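Local coordinates for putative exported protein (PDB 3OCJ) that is of unknown function but probably acts as an S-adenosylmethionine-dependent methyltransferase with a Rossmann-like fold, at residues H107-L112 with L134-S139; T225-P230 with L286-D291. All coordinates share one frame; numbering follows the deposited sequence. Where two conformers were deposited one is given.

Interaction 1: residues H107-L112 with L134-S139; sequences HFRRAL and LALDYS
R109 and L112, one turn apart on helix 96-115, meet A135 and L136 in the loop that follows helix 131-134. The setting is the Rossmann-like fold of a class I methyltransferase, where this loop leads from helix 131-134 to strand 145-150. No hydrogen bond crosses the contact; side chains and backbone meet by packing alone, and the backbones come closest at R109 and L136, their CA atoms 6.7 Å apart. A135 points its methyl at the helix and sets it over one face of the R109 guanidinium, shifted toward the rim, with CB 3.7 Å from R109 NE. The arginine gets there by a bend late in its chain, which runs extended from CA to CD before chi3 turns to 58° and swings the guanidinium over the loop. R109 NH2 also nears A135 O, but at 3.6 Å this is contact rather than a bond.

L136 reaches across with both branches. Its CG lies beside the backbone N, anti to the carbonyl carbon (chi1 -55°), and chi2 near 180° spreads the two methyls to separate partners. CD2 lies 3.7 Å from R109 O, on the helix backbone, while CD1 touches L112 CB at 3.9 Å. L112 and L136 are buried, whereas R109 is exposed, so the contact grades from an apolar interior to a charged surface. L112 also packs on V224 and T192 of the central sheet, so the same leucine meets both sheet and loop.

Beyond L136 the loop turns through an Asx turn whose D137 O accepts from Q113 NE2, a second link to the helix. Within the turn, S139 N donates to D137 OD1 at 3.0 Å, approaching from above the carboxylate plane.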
loop_
_atom_site.group_PDB
_atom_site.type_symbol
_atom_site.label_atom_id
_atom_site.label_comp_id
_atom_site.label_asym_id
_atom_site.label_seq_id
_atom_site.Cartn_x
_atom_site.Cartn_y
_atom_site.Cartn_z
ATOM N N HIS A 107 0.852 -11.902 -3.906
ATOM C CA HIS A 107 2.131 -12.446 -3.452
ATOM C C HIS A 107 2.235 -12.455 -1.923
ATOM O O HIS A 107 2.794 -13.388 -1.343
ATOM C CB HIS A 107 3.317 -11.708 -4.093
ATOM C CG HIS A 107 3.421 -11.915 -5.572
ATOM N ND1 HIS A 107 3.536 -13.167 -6.141
ATOM C CD2 HIS A 107 3.434 -11.031 -6.598
ATOM C CE1 HIS A 107 3.601 -13.044 -7.455
ATOM N NE2 HIS A 107 3.537 -11.759 -7.759
ATOM N N PHE A 108 1.704 -11.421 -1.276
ATOM C CA PHE A 108 1.633 -11.407 0.183
ATOM C C PHE A 108 0.852 -12.617 0.684
ATOM O O PHE A 108 1.264 -13.284 1.623
ATOM C CB PHE A 108 0.948 -10.125 0.689
ATOM C CG PHE A 108 1.885 -8.965 0.937
ATOM C CD1 PHE A 108 2.807 -8.559 -0.023
ATOM C CD2 PHE A 108 1.810 -8.249 2.118
ATOM C CE1 PHE A 108 3.654 -7.482 0.199
ATOM C CE2 PHE A 108 2.659 -7.179 2.356
ATOM C CZ PHE A 108 3.579 -6.780 1.382
ATOM N N ARG A 109 -0.302 -12.882 0.071
ATOM C CA ARG A 109 -1.119 -13.995 0.517
ATOM C C ARG A 109 -0.360 -15.304 0.343
ATOM O O ARG A 109 -0.354 -16.147 1.244
ATOM C CB ARG A 109 -2.453 -14.016 -0.230
ATOM C CG ARG A 109 -3.451 -12.991 0.295
ATOM C CD ARG A 109 -4.773 -13.078 -0.454
ATOM N NE ARG A 109 -5.355 -14.411 -0.343
ATOM C CZ ARG A 109 -6.380 -14.842 -1.070
ATOM N NH1 ARG A 109 -6.942 -14.042 -1.966
ATOM N NH2 ARG A 109 -6.844 -16.074 -0.898
ATOM N N ARG A 110 0.278 -15.497 -0.811
ATOM C CA ARG A 110 1.020 -16.741 -1.022
ATOM C C ARG A 110 2.169 -16.887 -0.028
ATOM O O ARG A 110 2.420 -17.990 0.495
ATOM C CB ARG A 110 1.557 -16.849 -2.459
ATOM C CG ARG A 110 0.501 -17.111 -3.519
ATOM C CD ARG A 110 1.136 -17.538 -4.855
ATOM N NE ARG A 110 2.166 -16.596 -5.273
ATOM C CZ ARG A 110 3.469 -16.862 -5.346
ATOM N NH1 ARG A 110 4.310 -15.896 -5.700
ATOM N NH2 ARG A 110 3.943 -18.076 -5.079
ATOM N N ALA A 111 2.873 -15.790 0.232
ATOM C CA ALA A 111 4.024 -15.840 1.129
ATOM C C ALA A 111 3.571 -16.114 2.558
ATOM O O ALA A 111 4.143 -16.958 3.243
ATOM C CB ALA A 111 4.826 -14.543 1.060
ATOM N N LEU A 112 2.544 -15.402 3.010
ATOM C CA LEU A 112 2.078 -15.610 4.372
ATOM C C LEU A 112 1.558 -17.032 4.517
ATOM O O LEU A 112 1.861 -17.709 5.499
ATOM C CB LEU A 112 1.027 -14.567 4.766
ATOM C CG LEU A 112 1.579 -13.141 4.820
ATOM C CD1 LEU A 112 0.442 -12.129 4.796
ATOM C CD2 LEU A 112 2.488 -12.932 6.042
ATOM N N LEU A 134 -6.986 -11.909 6.970
ATOM C CA LEU A 134 -8.328 -12.480 7.041
ATOM C C LEU A 134 -8.663 -13.311 5.799
ATOM O O LEU A 134 -9.663 -14.022 5.773
ATOM C CB LEU A 134 -9.370 -11.380 7.256
ATOM C CG LEU A 134 -9.304 -10.647 8.601
ATOM C CD1 LEU A 134 -10.221 -9.430 8.603
ATOM C CD2 LEU A 134 -9.651 -11.582 9.759
ATOM N N ALA A 135 -7.823 -13.226 4.774
ATOM C CA ALA A 135 -8.050 -13.981 3.542
ATOM C C ALA A 135 -7.345 -15.336 3.528
ATOM O O ALA A 135 -7.574 -16.141 2.629
ATOM C CB ALA A 135 -7.631 -13.160 2.326
ATOM N N LEU A 136 -6.487 -15.590 4.511
ATOM C CA LEU A 136 -5.693 -16.818 4.510
ATOM C C LEU A 136 -6.515 -18.048 4.887
ATOM O O LEU A 136 -7.608 -17.937 5.450
ATOM C CB LEU A 136 -4.485 -16.697 5.445
ATOM C CG LEU A 136 -3.537 -15.521 5.214
ATOM C CD1 LEU A 136 -2.413 -15.513 6.240
ATOM C CD2 LEU A 136 -2.981 -15.542 3.803
ATOM N N ASP A 137 -5.980 -19.221 4.561
ATOM C CA ASP A 137 -6.627 -20.487 4.873
ATOM C C ASP A 137 -6.032 -21.011 6.171
ATOM O O ASP A 137 -4.852 -21.356 6.223
ATOM C CB ASP A 137 -6.387 -21.472 3.719
ATOM C CG ASP A 137 -7.017 -22.835 3.955
ATOM O OD1 ASP A 137 -7.627 -23.051 5.020
ATOM O OD2 ASP A 137 -6.898 -23.699 3.060
ATOM N N TYR A 138 -6.853 -21.078 7.221
ATOM C CA TYR A 138 -6.384 -21.504 8.537
ATOM C C TYR A 138 -6.748 -22.950 8.882
ATOM O O TYR A 138 -6.528 -23.390 10.006
ATOM C CB TYR A 138 -6.904 -20.545 9.619
ATOM C CG TYR A 138 -6.307 -19.158 9.479
ATOM C CD1 TYR A 138 -5.037 -18.878 9.976
ATOM C CD2 TYR A 138 -6.996 -18.135 8.831
ATOM C CE1 TYR A 138 -4.468 -17.612 9.839
ATOM C CE2 TYR A 138 -6.431 -16.864 8.681
ATOM C CZ TYR A 138 -5.169 -16.608 9.194
ATOM O OH TYR A 138 -4.596 -15.362 9.057
ATOM N N SER A 139 -7.254 -23.698 7.902
ATOM C CA SER A 139 -7.751 -25.059 8.129
ATOM C C SER A 139 -6.699 -26.041 8.656
ATOM O O SER A 139 -7.040 -27.035 9.312
ATOM C CB SER A 139 -8.389 -25.614 6.851
ATOM O OG SER A 139 -7.431 -25.764 5.817
#

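Interaction 2: residues T225-P230 with L286-D291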
loop_
_atom_site.group_PDB
_atom_site.type_symbol
_atom_site.label_atom_id
_atom_site.label_comp_id
_atom_site.label_asym_id
_atom_site.label_seq_id
_atom_site.Cartn_x
_atom_site.Cartn_y
_atom_site.Cartn_z
ATOM N N THR A 225 7.247 -7.785 3.295
ATOM C CA THR A 225 6.939 -6.392 3.018
ATOM C C THR A 225 7.039 -6.114 1.517
ATOM O O THR A 225 7.056 -7.053 0.712
ATOM C CB THR A 225 7.775 -5.423 3.906
ATOM O OG1 THR A 225 7.263 -4.086 3.809
ATOM C CG2 THR A 225 9.256 -5.446 3.566
ATOM N N SER A 226 7.065 -4.843 1.145
ATOM C CA SER A 226 6.932 -4.455 -0.249
ATOM C C SER A 226 7.557 -3.094 -0.455
ATOM O O SER A 226 7.851 -2.379 0.500
ATOM C CB SER A 226 5.467 -4.358 -0.630
ATOM O OG SER A 226 4.849 -3.354 0.174
ATOM N N PHE A 227 7.762 -2.719 -1.707
ATOM C CA PHE A 227 8.262 -1.386 -2.003
ATOM C C PHE A 227 7.927 -1.027 -3.434
ATOM O O PHE A 227 7.926 -1.897 -4.306
ATOM C CB PHE A 227 9.785 -1.307 -1.764
ATOM C CG PHE A 227 10.577 -2.356 -2.507
ATOM C CD1 PHE A 227 11.301 -2.024 -3.633
ATOM C CD2 PHE A 227 10.578 -3.672 -2.062
ATOM C CE1 PHE A 227 12.039 -2.990 -4.301
ATOM C CE2 PHE A 227 11.303 -4.644 -2.734
ATOM C CZ PHE A 227 12.022 -4.302 -3.858
ATOM N N LEU A 228 7.613 0.248 -3.680
ATOM C CA LEU A 228 7.483 0.754 -5.039
ATOM C C LEU A 228 8.851 1.089 -5.615
ATOM O O LEU A 228 9.707 1.658 -4.923
ATOM C CB LEU A 228 6.609 2.003 -5.060
ATOM C CG LEU A 228 5.119 1.786 -4.821
ATOM C CD1 LEU A 228 4.440 3.127 -4.500
ATOM C CD2 LEU A 228 4.460 1.148 -6.034
ATOM N N THR A 229 9.061 0.719 -6.880
ATOM C CA THR A 229 10.352 0.903 -7.554
ATOM C C THR A 229 10.350 2.137 -8.454
ATOM O O THR A 229 9.288 2.581 -8.918
ATOM C CB THR A 229 10.632 -0.303 -8.442
ATOM O OG1 THR A 229 9.501 -0.447 -9.310
ATOM C CG2 THR A 229 10.802 -1.567 -7.592
ATOM N N PRO A 230 11.537 2.701 -8.711
ATOM C CA PRO A 230 11.641 3.888 -9.572
ATOM C C PRO A 230 11.516 3.511 -11.040
ATOM O O PRO A 230 12.014 2.456 -11.436
ATOM C CB PRO A 230 13.054 4.396 -9.278
ATOM C CG PRO A 230 13.825 3.123 -8.976
ATOM C CD PRO A 230 12.842 2.332 -8.132
ATOM N N LEU A 286 16.984 -13.191 1.646
ATOM C CA LEU A 286 15.918 -12.424 0.999
ATOM C C LEU A 286 15.385 -13.118 -0.241
ATOM O O LEU A 286 16.156 -13.657 -1.051
ATOM C CB LEU A 286 16.417 -11.035 0.600
ATOM C CG LEU A 286 16.359 -9.914 1.642
ATOM C CD1 LEU A 286 16.807 -10.325 3.038
ATOM C CD2 LEU A 286 17.131 -8.690 1.142
ATOM N N ARG A 287 14.067 -13.084 -0.391
ATOM C CA ARG A 287 13.390 -13.555 -1.596
ATOM C C ARG A 287 12.478 -12.443 -2.094
ATOM O O ARG A 287 11.664 -11.905 -1.329
ATOM C CB ARG A 287 12.561 -14.807 -1.287
ATOM C CG ARG A 287 11.550 -15.209 -2.373
ATOM C CD ARG A 287 12.200 -15.605 -3.702
ATOM N NE ARG A 287 11.170 -15.904 -4.702
ATOM C CZ ARG A 287 11.318 -15.742 -6.014
ATOM N NH1 ARG A 287 12.442 -15.252 -6.506
ATOM N NH2 ARG A 287 10.316 -16.028 -6.834
ATOM N N PHE A 288 12.623 -12.077 -3.360
ATOM C CA PHE A 288 11.734 -11.083 -3.947
ATOM C C PHE A 288 10.688 -11.774 -4.813
ATOM O O PHE A 288 10.997 -12.697 -5.581
ATOM C CB PHE A 288 12.521 -10.063 -4.782
ATOM C CG PHE A 288 13.443 -9.192 -3.969
ATOM C CD1 PHE A 288 12.994 -8.012 -3.392
ATOM C CD2 PHE A 288 14.773 -9.539 -3.794
ATOM C CE1 PHE A 288 13.842 -7.210 -2.656
ATOM C CE2 PHE A 288 15.627 -8.737 -3.053
ATOM C CZ PHE A 288 15.152 -7.565 -2.477
ATOM N N GLU A 289 9.441 -11.346 -4.687
ATOM C CA GLU A 289 8.359 -11.812 -5.544
ATOM C C GLU A 289 7.879 -10.622 -6.350
ATOM O O GLU A 289 7.139 -9.758 -5.843
ATOM C CB GLU A 289 7.218 -12.423 -4.717
ATOM C CG GLU A 289 7.614 -13.721 -4.005
ATOM C CD GLU A 289 7.736 -14.910 -4.960
ATOM O OE1 GLU A 289 7.266 -14.817 -6.108
ATOM O OE2 GLU A 289 8.298 -15.951 -4.548
ATOM N N ASP A 290 8.329 -10.546 -7.595
ATOM C CA ASP A 290 8.033 -9.393 -8.431
ATOM C C ASP A 290 6.673 -9.497 -9.098
ATOM O O ASP A 290 6.292 -10.560 -9.598
ATOM C CB ASP A 290 9.082 -9.237 -9.532
ATOM C CG ASP A 290 10.422 -8.746 -9.020
ATOM O OD1 ASP A 290 10.496 -8.214 -7.895
ATOM O OD2 ASP A 290 11.422 -8.868 -9.777
ATOM N N ASP A 291 5.955 -8.383 -9.140
ATOM C CA ASP A 291 4.800 -8.285 -10.020
ATOM C C ASP A 291 5.301 -8.263 -11.469
ATOM O O ASP A 291 6.501 -8.093 -11.730
ATOM C CB ASP A 291 4.011 -7.010 -9.701
ATOM C CG ASP A 291 4.862 -5.754 -9.843
ATOM O OD1 ASP A 291 5.879 -5.648 -9.114
ATOM O OD2 ASP A 291 4.528 -4.879 -10.668
#
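This is an aromatic contact between two phenylalanines, F227 just past the end of strand 221-226 and F288 on strand 286-289 at the edge of the sheet. The rings meet rim to rim, neither lying over the face of the other, with centroids 5.9 Å apart and planes at 79°. F227 presents CE2 and CZ, and F288 presents CD1 and CE1; the nearest pair is F227 CE2 to F288 CE1, at 3.6 Å. F227 CE2 comes in close to the plane of the F288 ring, at its edge, and F288 CD1 likewise lies in the plane of the F227 ring. The steep angle between the planes thus does not make a T-shaped stack.

F227 takes the less common chi1 of 54°, with CG between its backbone N and carbonyl carbon, which carries the ring across to F288. F288 instead sets CG beside its backbone N. The two strands are not neighbours: strand 298-302 runs between them, and F288 rests on its V299. Over the same region, helix 271-280 supplies T274 to F227 and R275 to F288, while H271 stacks edge-to-face with F288.

Flanking F288 along the edge strand, R287 and E289 are joined by a salt bridge, R287 NE to E289 OE2 at 2.9 Å. The carboxylate oxygen is approached from well above its plane, and R287 NH2 adds only a weak bond to E289 OE2, at 3.1 Å. D290 and D291 then leave the strand, with both D291 carboxylate oxygens accepting backbone N-H groups, from F296 and L295. Parallel strand 221-226, antiparallel 298-302 and edge strand 286-289 give the 5-7-6 end of the sheet characteristic of class I methyltransferases.

How the interactions relate
Interaction 1 closes before interaction 2 opens along the chain, and their centres lie 18 Å apart. Helix 96-115 connects them: its segment 107-112 is one side of interaction 1 and also touches interaction 2, where F108 packs against T225 and S226 and R110 NH1 forms a salt bridge with E289 OE1. Both contacts border the seven-stranded sheet of order 3-2-1-4-5-7-6. Interaction 1 uses the loop after helix 131-134, in the connection between parallel strands 121-124 and 145-150; interaction 2 belongs to the other end, around antiparallel strand 298-302. The helix thus ties the first half of the methyltransferase fold to its C-terminal strands.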